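Local structure of putative HAD-hydrolase YfnB (Bacillus subtilis, 3ED5) at residues A[55-58]-A[59-62]; A[135-139]-A[140-144]; A[185-188]-A[189-193]. The protein is a putative hydrolase of the haloacid dehalogenase (HAD) superfamily, possibly acting as a 5'-nucleotidase. All blocks are in the same frame, centred on the assembly; numbering follows the deposited sequence.

Overall arrangement
Contacts 1 and 3 meet across the interface between the helical cap and the parallel-sheet core, with their centres about 13 Å apart. Glu60 OE1 of contact 1 lies 2.7 Å from Thr187 OG1 of contact 3, probably in a hydrogen bond, and Arg57 packs on Thr187 and lies close to Lys191, a like charge. Contact 2 is on the other side of the chain's centre, its own centre about 27 Å from that of contact 1 and 23 Å from that of contact 3. The three lie at different distances from the presumed nucleophile Asp13: its side chain is about 3 Å from that of Asp189 in contact 3, 8 Å from that of Glu60 in contact 1 and 10 Å from that of Leu136 in contact 2.

Contact 1: A[55-58]-A[59-62]; sequences LWRA and FEEG
The guanidinium of Arg57 is approached from two directions by the acids one turn further along the helix. Glu61 OE2 sits over one face, shifted toward the rim, whereas Glu60 OE1 comes to the edge, somewhat tilted from the plane. The edge contact is a hydrogen-bonded salt bridge, NH1 of Arg57 to OE1 of Glu60 at 2.9 Å, the oxygen being met on its anti side, a little out of the carboxylate plane. The face contact, Arg57 NH2 to Glu61 OE2 at 2.9 Å, is purely electrostatic, because no N-H points at that oxygen; the guanidinium and carboxylate planes stand 79° apart. Arg57 can serve both acids because its chain bends at chi2 and chi3 (-70° and -64°), carrying the guanidinium forward, toward the C-terminal end of the helix. With an alanine here, Glu61 would probably lose its cationic mate in this turn, and Glu60 OE1 would keep its hydrogen bond to Thr187 but not its salt bridge. On another side of the turn the side chains of Trp56 and Phe59 run side by side, their ring planes steeply inclined to each other, with CE3 of Trp56 3.8 Å from CD2 of Phe59. Beneath these side chains, Glu60 N bonds to Trp56 O at 2.8 Å and Phe59 N to Leu55 O at 3.0 Å. The chain then leaves the helix at Gly62 in a Schellman motif, where positive phi suits glycine. This is the last turn of helix 42-60 in the cap: Trp56 and Phe59 pack on Val69 of helix 66-80, while Arg57 and Glu60 face helix 186-195 of the core.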
loop_
_atom_site.group_PDB
_atom_site.type_symbol
_atom_site.label_atom_id
_atom_site.label_comp_id
_atom_site.label_asym_id
_atom_site.label_seq_id
_atom_site.Cartn_x
_atom_site.Cartn_y
_atom_site.Cartn_z
ATOM N N LEU A 55 5.954 9.943 -9.363
ATOM C CA LEU A 55 4.598 10.131 -9.876
ATOM C C LEU A 55 3.593 9.792 -8.761
ATOM O O LEU A 55 2.666 10.565 -8.530
ATOM C CB LEU A 55 4.349 9.276 -11.128
ATOM C CG LEU A 55 5.246 9.577 -12.347
ATOM C CD1 LEU A 55 5.023 8.495 -13.398
ATOM C CD2 LEU A 55 4.937 10.956 -12.920
ATOM N N TRP A 56 3.802 8.683 -8.048
ATOM C CA TRP A 56 2.872 8.367 -6.924
ATOM C C TRP A 56 2.925 9.461 -5.869
ATOM O O TRP A 56 1.884 9.829 -5.300
ATOM C CB TRP A 56 3.111 6.977 -6.286
ATOM C CG TRP A 56 2.568 5.880 -7.111
ATOM C CD1 TRP A 56 3.218 5.261 -8.199
ATOM C CD2 TRP A 56 1.268 5.287 -7.038
ATOM N NE1 TRP A 56 2.389 4.308 -8.751
ATOM C CE2 TRP A 56 1.195 4.301 -8.057
ATOM C CE3 TRP A 56 0.166 5.430 -6.146
ATOM C CZ2 TRP A 56 0.067 3.494 -8.252
ATOM C CZ3 TRP A 56 -0.977 4.627 -6.358
ATOM C CH2 TRP A 56 -1.020 3.671 -7.407
ATOM N N ARG A 57 4.108 10.000 -5.592
ATOM C CA ARG A 57 4.171 11.110 -4.633
ATOM C C ARG A 57 3.355 12.304 -5.120
ATOM O O ARG A 57 2.641 12.930 -4.330
ATOM C CB ARG A 57 5.611 11.569 -4.327
ATOM C CG ARG A 57 6.344 10.580 -3.411
ATOM C CD ARG A 57 5.762 10.606 -1.962
ATOM N NE ARG A 57 6.004 11.916 -1.374
ATOM C CZ ARG A 57 5.075 12.730 -0.891
ATOM N NH1 ARG A 57 3.791 12.380 -0.866
ATOM N NH2 ARG A 57 5.444 13.904 -0.401
ATOM N N ALA A 58 3.460 12.628 -6.413
ATOM C CA ALA A 58 2.690 13.760 -6.982
ATOM C C ALA A 58 1.186 13.503 -6.798
ATOM O O ALA A 58 0.429 14.409 -6.378
ATOM C CB ALA A 58 3.049 14.005 -8.457
ATOM N N PHE A 59 0.767 12.259 -7.013
ATOM C CA PHE A 59 -0.646 11.881 -6.742
ATOM C C PHE A 59 -1.030 12.033 -5.260
ATOM O O PHE A 59 -2.073 12.630 -4.954
ATOM C CB PHE A 59 -0.898 10.482 -7.276
ATOM C CG PHE A 59 -2.053 9.750 -6.628
ATOM C CD1 PHE A 59 -3.380 10.138 -6.848
ATOM C CD2 PHE A 59 -1.794 8.630 -5.855
ATOM C CE1 PHE A 59 -4.437 9.407 -6.280
ATOM C CE2 PHE A 59 -2.846 7.880 -5.272
ATOM C CZ PHE A 59 -4.167 8.290 -5.494
ATOM N N GLU A 60 -0.199 11.524 -4.349
ATOM C CA GLU A 60 -0.462 11.718 -2.899
ATOM C C GLU A 60 -0.608 13.191 -2.545
ATOM O O GLU A 60 -1.472 13.567 -1.711
ATOM C CB GLU A 60 0.641 11.098 -2.036
ATOM C CG GLU A 60 0.624 9.572 -2.055
ATOM C CD GLU A 60 1.845 8.940 -1.381
ATOM O OE1 GLU A 60 2.659 9.659 -0.743
ATOM O OE2 GLU A 60 1.975 7.707 -1.493
ATOM N N GLU A 61 0.199 14.035 -3.189
ATOM C CA GLU A 61 0.227 15.467 -2.901
ATOM C C GLU A 61 -0.913 16.239 -3.559
ATOM O O GLU A 61 -1.039 17.456 -3.360
ATOM C CB GLU A 61 1.558 16.078 -3.380
ATOM C CG GLU A 61 2.773 15.642 -2.593
ATOM C CD GLU A 61 4.077 15.768 -3.437
ATOM O OE1 GLU A 61 4.095 16.469 -4.487
ATOM O OE2 GLU A 61 5.094 15.160 -3.044
ATOM N N GLY A 62 -1.695 15.558 -4.395
ATOM C CA GLY A 62 -2.808 16.206 -5.089
ATOM C C GLY A 62 -2.435 16.932 -6.374
ATOM O O GLY A 62 -3.181 17.782 -6.872
#

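Contact 2: A[135-139]-A[140-144]; sequences RLRDS and GLFPF. With FMT (formic acid), chain G.
Phe142 has its CG anti to the backbone N (chi1 -176°), which lays the ring beside the outgoing chain of Arg137, extended from CG to NE and running in the same direction. The two meet across a Schellman motif that closes helix 129-138, with Gly140 in the positive-phi position and its N bonded to Arg137 O at 3.0 Å. The guanidinium lies over one face of the ring as a cation-pi pair, CZ of Arg137 being 4.3 Å from the Phe142 centroid and 20° off the ring normal, with the two planes 32° apart. Closer to the backbone, CG of Arg137 adds an off-centre CH-pi contact to the same ring. Phe142 N in turn donates to Leu136 O at 3.0 Å, from well above the carbonyl plane. On the buried side CD2 of Leu136 touches CB of Leu141 at 4.0 Å. Ser139 OG turns back to bond Arg135 O, which also accepts from Ser139 N. The turn leads into strand 147-150, whose Ile148 packs on both Leu136 and Phe142. At the edge of the Arg137 guanidinium, in its plane, NH2 donates to O2 of a formic acid molecule, probably from the crystallisation liquor, at 2.8 Å.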
loop_
_atom_site.group_PDB
_atom_site.type_symbol
_atom_site.label_atom_id
_atom_site.label_comp_id
_atom_site.label_asym_id
_atom_site.label_seq_id
_atom_site.Cartn_x
_atom_site.Cartn_y
_atom_site.Cartn_z
ATOM N N ARG A 135 -6.068 -9.315 -5.326
ATOM C CA ARG A 135 -4.891 -9.830 -4.607
ATOM C C ARG A 135 -5.230 -10.219 -3.156
ATOM O O ARG A 135 -4.734 -11.243 -2.652
ATOM C CB ARG A 135 -3.738 -8.826 -4.677
ATOM C CG ARG A 135 -3.185 -8.742 -6.137
ATOM C CD ARG A 135 -2.305 -7.526 -6.290
ATOM N NE ARG A 135 -1.128 -7.590 -5.389
ATOM C CZ ARG A 135 -0.749 -6.638 -4.535
ATOM N NH1 ARG A 135 -1.438 -5.499 -4.403
ATOM N NH2 ARG A 135 0.355 -6.828 -3.813
ATOM N N LEU A 136 -6.114 -9.456 -2.507
ATOM C CA LEU A 136 -6.564 -9.872 -1.182
ATOM C C LEU A 136 -7.374 -11.170 -1.239
ATOM O O LEU A 136 -7.285 -12.007 -0.306
ATOM C CB LEU A 136 -7.401 -8.766 -0.496
ATOM C CG LEU A 136 -6.578 -7.547 -0.078
ATOM C CD1 LEU A 136 -7.532 -6.387 0.261
ATOM C CD2 LEU A 136 -5.590 -7.838 1.075
ATOM N N ARG A 137 -8.203 -11.330 -2.262
ATOM C CA ARG A 137 -8.973 -12.579 -2.393
ATOM C C ARG A 137 -8.043 -13.769 -2.650
ATOM O O ARG A 137 -8.168 -14.815 -2.015
ATOM C CB ARG A 137 -10.029 -12.491 -3.491
ATOM C CG ARG A 137 -11.242 -11.672 -3.100
ATOM C CD ARG A 137 -12.407 -11.920 -4.066
ATOM N NE ARG A 137 -13.621 -11.247 -3.596
ATOM C CZ ARG A 137 -14.085 -10.095 -4.085
ATOM N NH1 ARG A 137 -15.184 -9.572 -3.574
ATOM N NH2 ARG A 137 -13.463 -9.466 -5.083
ATOM N N ASP A 138 -7.138 -13.604 -3.615
ATOM C CA ASP A 138 -6.283 -14.702 -4.033
ATOM C C ASP A 138 -5.313 -15.191 -2.946
ATOM O O ASP A 138 -4.961 -16.375 -2.935
ATOM C CB ASP A 138 -5.466 -14.287 -5.285
ATOM C CG ASP A 138 -6.344 -14.077 -6.542
ATOM O OD1 ASP A 138 -7.524 -14.486 -6.578
ATOM O OD2 ASP A 138 -5.822 -13.542 -7.565
ATOM N N SER A 139 -4.893 -14.293 -2.055
ATOM C CA SER A 139 -3.995 -14.630 -0.939
ATOM C C SER A 139 -4.786 -15.142 0.291
ATOM O O SER A 139 -4.182 -15.515 1.300
ATOM C CB SER A 139 -3.216 -13.372 -0.511
ATOM O OG SER A 139 -4.110 -12.337 -0.062
ATOM N N GLY A 140 -6.110 -15.116 0.199
ATOM C CA GLY A 140 -6.985 -15.538 1.335
ATOM C C GLY A 140 -7.181 -14.521 2.453
ATOM O O GLY A 140 -7.793 -14.864 3.473
ATOM N N LEU A 141 -6.646 -13.313 2.304
ATOM C CA LEU A 141 -6.761 -12.276 3.349
ATOM C C LEU A 141 -8.114 -11.596 3.365
ATOM O O LEU A 141 -8.559 -11.152 4.437
ATOM C CB LEU A 141 -5.677 -11.208 3.239
ATOM C CG LEU A 141 -4.226 -11.658 3.478
ATOM C CD1 LEU A 141 -3.326 -10.471 3.238
ATOM C CD2 LEU A 141 -4.044 -12.147 4.912
ATOM N N PHE A 142 -8.768 -11.535 2.210
ATOM C CA PHE A 142 -9.998 -10.733 2.023
ATOM C C PHE A 142 -11.066 -10.891 3.145
ATOM O O PHE A 142 -11.533 -9.891 3.672
ATOM C CB PHE A 142 -10.632 -11.067 0.663
ATOM C CG PHE A 142 -11.836 -10.245 0.334
ATOM C CD1 PHE A 142 -11.690 -9.007 -0.271
ATOM C CD2 PHE A 142 -13.117 -10.707 0.657
ATOM C CE1 PHE A 142 -12.810 -8.224 -0.577
ATOM C CE2 PHE A 142 -14.236 -9.935 0.352
ATOM C CZ PHE A 142 -14.072 -8.686 -0.241
ATOM N N PRO A 143 -11.454 -12.124 3.482
ATOM C CA PRO A 143 -12.582 -12.261 4.420
ATOM C C PRO A 143 -12.340 -11.761 5.854
ATOM O O PRO A 143 -13.314 -11.629 6.640
ATOM C CB PRO A 143 -12.840 -13.776 4.441
ATOM C CG PRO A 143 -12.128 -14.301 3.246
ATOM C CD PRO A 143 -10.932 -13.450 3.100
ATOM N N PHE A 144 -11.079 -11.515 6.214
ATOM C CA PHE A 144 -10.753 -11.139 7.587
ATOM C C PHE A 144 -11.044 -9.668 7.868
ATOM O O PHE A 144 -10.982 -9.241 9.023
ATOM C CB PHE A 144 -9.266 -11.436 7.897
ATOM C CG PHE A 144 -8.920 -12.896 7.864
ATOM C CD1 PHE A 144 -9.316 -13.749 8.896
ATOM C CD2 PHE A 144 -8.183 -13.424 6.819
ATOM C CE1 PHE A 144 -8.995 -15.116 8.883
ATOM C CE2 PHE A 144 -7.863 -14.795 6.781
ATOM C CZ PHE A 144 -8.263 -15.643 7.825
HETATM C C FMT G . -12.005 -11.127 -7.794
HETATM O O1 FMT G . -13.100 -11.702 -7.637
HETATM O O2 FMT G . -11.592 -10.205 -7.081
#

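Contact 3: A[185-188]-A[189-193]; sequences SLTA and DIKGG
Ser185 O is gripped by two backbone donors, Asp189 N at 2.9 Å and Ile190 N at 3.0 Å. The second lies in the carbonyl plane and the first is tilted from it. The bond to Ile190 spans five residues, and so does that from Lys191 N to Leu186 O at 2.8 Å, so the helix opens with a wider, pi-type turn. Ser185 is also its N-cap: OG, placed anti to the serine's own N (chi1 169°), accepts from Ala188 N at 2.8 Å. The backbone N of the same serine donates to Asp189 OD2 at 3.1 Å, meeting the carboxylate on its anti side, while OD1 forms a salt bridge with Lys158. With these two holds the carboxylate of Asp189 is kept from turning. The turn belongs to the beta-alpha-beta unit of strand 179-183, helix 186-195 and strand 199-203, and its sequence matches motif IV of the HAD fold, whose acids in relatives commonly help to hold magnesium. Consistent with this, Asp189 touches Asp13, the nucleophile by similarity. On the sheet side CD2 of Leu186 meets CG1 of Ile190 at 4.2 Å, and both residues pack on Trp202 of strand 199-203. The bent chain of Lys191 curls back along the helix to bring NZ within 3.2 Å of the O of Thr187, whose hydroxyl is taken by Glu60, and NZ donates to that carbonyl. One turn on, Gly192 CA makes a CA-H...O contact with Ala188 O at 3.4 Å, where a side chain would collide with that carbonyl oxygen.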
loop_
_atom_site.group_PDB
_atom_site.type_symbol
_atom_site.label_atom_id
_atom_site.label_comp_id
_atom_site.label_asym_id
_atom_site.label_seq_id
_atom_site.Cartn_x
_atom_site.Cartn_y
_atom_site.Cartn_z
ATOM N N SER A 185 4.377 3.122 4.302
ATOM C CA SER A 185 4.659 4.428 3.683
ATOM C C SER A 185 4.658 5.571 4.694
ATOM O O SER A 185 3.634 5.868 5.319
ATOM C CB SER A 185 3.658 4.729 2.559
ATOM O OG SER A 185 3.797 6.098 2.146
ATOM N N LEU A 186 5.806 6.231 4.858
ATOM C CA LEU A 186 5.866 7.421 5.718
ATOM C C LEU A 186 4.913 8.507 5.242
ATOM O O LEU A 186 4.294 9.202 6.059
ATOM C CB LEU A 186 7.281 8.006 5.717
ATOM C CG LEU A 186 8.324 7.178 6.453
ATOM C CD1 LEU A 186 9.679 7.900 6.256
ATOM C CD2 LEU A 186 7.972 7.143 7.917
ATOM N N THR A 187 4.803 8.624 3.916
ATOM C CA THR A 187 4.052 9.710 3.317
ATOM C C THR A 187 2.553 9.470 3.221
ATOM O O THR A 187 1.795 10.436 3.356
ATOM C CB THR A 187 4.605 10.126 1.936
ATOM O OG1 THR A 187 4.570 9.008 1.040
ATOM C CG2 THR A 187 6.062 10.626 2.044
ATOM N N ALA A 188 2.119 8.236 2.982
ATOM C CA ALA A 188 0.697 7.950 2.840
ATOM C C ALA A 188 0.138 7.513 4.168
ATOM O O ALA A 188 -0.945 7.990 4.577
ATOM C CB ALA A 188 0.439 6.856 1.820
ATOM N N ASP A 189 0.844 6.588 4.836
ATOM C CA ASP A 189 0.257 5.931 6.042
ATOM C C ASP A 189 0.589 6.660 7.321
ATOM O O ASP A 189 -0.304 6.954 8.136
ATOM C CB ASP A 189 0.722 4.471 6.149
ATOM C CG ASP A 189 0.328 3.648 4.945
ATOM O OD1 ASP A 189 -0.858 3.703 4.555
ATOM O OD2 ASP A 189 1.236 2.977 4.389
ATOM N N ILE A 190 1.862 6.982 7.523
ATOM C CA ILE A 190 2.251 7.571 8.793
ATOM C C ILE A 190 1.850 9.042 8.857
ATOM O O ILE A 190 1.164 9.452 9.781
ATOM C CB ILE A 190 3.740 7.349 9.108
ATOM C CG1 ILE A 190 4.123 5.855 8.949
ATOM C CG2 ILE A 190 4.067 7.888 10.486
ATOM C CD1 ILE A 190 3.249 4.840 9.790
ATOM N N LYS A 191 2.217 9.825 7.847
ATOM C CA LYS A 191 1.762 11.211 7.765
ATOM C C LYS A 191 0.232 11.250 7.735
ATOM O O LYS A 191 -0.370 12.044 8.432
ATOM C CB LYS A 191 2.330 11.914 6.541
ATOM C CG LYS A 191 1.942 13.407 6.444
ATOM C CD LYS A 191 1.864 13.788 4.932
ATOM C CE LYS A 191 3.221 13.941 4.282
ATOM N NZ LYS A 191 3.266 13.245 2.931
ATOM N N GLY A 192 -0.375 10.370 6.941
ATOM C CA GLY A 192 -1.836 10.265 6.874
ATOM C C GLY A 192 -2.472 10.082 8.253
ATOM O O GLY A 192 -3.364 10.867 8.668
ATOM N N GLY A 193 -1.994 9.080 8.984
ATOM C CA GLY A 193 -2.610 8.770 10.287
ATOM C C GLY A 193 -2.398 9.899 11.265
ATOM O O GLY A 193 -3.317 10.258 11.998
#